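Local coordinates for protein ornithine carbamoyltransferase, mitochondrial (Coccidioides immitis, PDB 3SDS) that transfers the carbamoyl group of carbamoyl phosphate to L-ornithine, giving L-citrulline and phosphate in arginine biosynthesis, at residues S45-T50 against P57-G62. Residues are numbered along the deposited sequence; the frame is centred on the assembly and turned at random.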
# COMPACT_ATOMS: atom_id res chain seq x y z
N SER A 45 -10.33 -3.14 25.85
CA SER A 45 -9.55 -3.59 26.99
C SER A 45 -9.32 -5.13 26.99
O SER A 45 -8.18 -5.61 27.21
CB SER A 45 -10.23 -3.19 28.27
OG SER A 45 -9.45 -3.62 29.35
N SER A 46 -10.40 -5.88 26.74
CA SER A 46 -10.38 -7.32 26.69
C SER A 46 -9.48 -7.86 25.56
O SER A 46 -8.61 -8.71 25.81
CB SER A 46 -11.81 -7.82 26.49
OG SER A 46 -11.88 -9.23 26.60
N TYR A 47 -9.70 -7.36 24.34
CA TYR A 47 -8.94 -7.82 23.17
C TYR A 47 -7.43 -7.56 23.35
O TYR A 47 -6.59 -8.38 22.94
CB TYR A 47 -9.46 -7.18 21.87
CG TYR A 47 -10.92 -7.48 21.52
CD1 TYR A 47 -11.52 -8.71 21.88
CD2 TYR A 47 -11.70 -6.56 20.82
CE1 TYR A 47 -12.87 -8.99 21.57
CE2 TYR A 47 -13.05 -6.83 20.50
CZ TYR A 47 -13.62 -8.05 20.87
OH TYR A 47 -14.94 -8.32 20.56
N LYS A 48 -7.12 -6.41 23.97
CA LYS A 48 -5.75 -5.98 24.29
C LYS A 48 -5.03 -6.96 25.22
O LYS A 48 -3.88 -7.35 24.98
CB LYS A 48 -5.79 -4.56 24.91
CG LYS A 48 -4.49 -4.11 25.59
CD LYS A 48 -4.47 -2.62 25.89
CE LYS A 48 -3.12 -2.22 26.48
NZ LYS A 48 -3.16 -0.83 27.10
N LYS A 49 -5.72 -7.38 26.27
CA LYS A 49 -5.14 -8.31 27.24
C LYS A 49 -4.86 -9.70 26.62
O LYS A 49 -3.81 -10.29 26.86
CB LYS A 49 -6.04 -8.40 28.49
CG LYS A 49 -5.27 -8.57 29.76
CD LYS A 49 -6.01 -9.43 30.78
CE LYS A 49 -4.96 -10.16 31.65
NZ LYS A 49 -5.46 -10.65 32.97
N THR A 50 -5.80 -10.20 25.80
CA THR A 50 -5.66 -11.50 25.14
C THR A 50 -4.51 -11.49 24.12
O THR A 50 -3.64 -12.37 24.18
CB THR A 50 -6.97 -11.96 24.40
OG1 THR A 50 -8.10 -11.90 25.27
CG2 THR A 50 -6.84 -13.35 23.85
N PRO A 57 -8.67 -13.86 20.11
CA PRO A 57 -10.11 -14.01 20.41
C PRO A 57 -10.88 -14.71 19.27
O PRO A 57 -10.76 -14.30 18.13
CB PRO A 57 -10.60 -12.55 20.51
CG PRO A 57 -9.38 -11.72 20.74
CD PRO A 57 -8.25 -12.45 20.07
N GLU A 58 -11.67 -15.74 19.58
CA GLU A 58 -12.51 -16.41 18.56
C GLU A 58 -13.35 -15.46 17.65
O GLU A 58 -13.38 -15.61 16.43
CB GLU A 58 -13.44 -17.46 19.20
CG GLU A 58 -12.74 -18.64 19.88
CD GLU A 58 -12.18 -19.65 18.90
OE1 GLU A 58 -12.56 -19.65 17.70
OE2 GLU A 58 -11.35 -20.48 19.33
N ARG A 59 -14.03 -14.49 18.27
CA ARG A 59 -14.82 -13.49 17.54
C ARG A 59 -14.04 -12.79 16.41
O ARG A 59 -14.64 -12.39 15.41
CB ARG A 59 -15.36 -12.42 18.51
CG ARG A 59 -16.41 -12.92 19.50
CD ARG A 59 -16.73 -11.92 20.61
NE ARG A 59 -17.34 -10.71 20.07
CZ ARG A 59 -17.99 -9.79 20.80
NH1 ARG A 59 -18.13 -9.95 22.12
NH2 ARG A 59 -18.49 -8.70 20.21
N LEU A 60 -12.72 -12.64 16.55
CA LEU A 60 -11.94 -11.85 15.61
C LEU A 60 -11.24 -12.65 14.47
O LEU A 60 -10.85 -12.06 13.44
CB LEU A 60 -10.93 -10.97 16.36
CG LEU A 60 -11.44 -10.05 17.50
CD1 LEU A 60 -10.25 -9.32 18.13
CD2 LEU A 60 -12.49 -9.04 17.10
N THR A 61 -11.08 -13.96 14.63
CA THR A 61 -10.21 -14.73 13.72
C THR A 61 -10.80 -14.91 12.30
O THR A 61 -11.83 -15.53 12.14
CB THR A 61 -9.82 -16.11 14.32
OG1 THR A 61 -9.46 -15.93 15.69
CG2 THR A 61 -8.61 -16.73 13.59
N GLY A 62 -10.13 -14.36 11.29
CA GLY A 62 -10.68 -14.36 9.95
C GLY A 62 -12.03 -13.65 9.81
O GLY A 62 -12.74 -13.86 8.84
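Leu60 lies over one face of the Tyr47 ring in a CH-pi contact, one of three residues of 57-62 that gather round this tyrosine. CD1 of Leu60 sits 4.0 Å from the ring centroid and only 14° off its normal, while CD2 reaches on to the phenol end, 4.1 Å from Tyr47 CZ. A branched leucine suits the place because its two methyls spread along the length of a flat ring.

The other apolar contacts belong to Pro57. Its CG approaches the tyrosine obliquely, 3.9 Å from Tyr47 CD1, and its CD meets the methyl of Thr50, with CG2 to CD at 4.1 Å. That methyl is available because the threonine hydroxyl turns back to its own helix: Thr50 OG1 donates to Ser46 O at 3.3 Å, a carbonyl that also accepts from Thr50 N. Proline offers a rigid, compact ring, and its carbonyl receives Leu60 N in the turn that brings the leucine round to the tyrosine.

At the polar end, Tyr47 OH stands over the centre of the Arg59 guanidinium, 3.4 Å from CZ, with the phenol ring and guanidinium planes nearly perpendicular (86°). This is contact over a face and not a hydrogen bond. Glu343 joins the two through separate oxygens, OE1 to the tyrosine hydroxyl and OE2 in a salt bridge with Arg59 NH2. Tyrosine suits because its apolar ring carries a hydroxyl to this acid, arginine because its long chain brings a flat cation there.

The contact thus folds the loop between helix 34-51 and strand 68-73 back onto the end of that helix in the carbamoyl phosphate-binding domain, away from the active site, and the C-terminal helix 327-347 packs against both pieces, with Ile339 touching Tyr47 and Leu60.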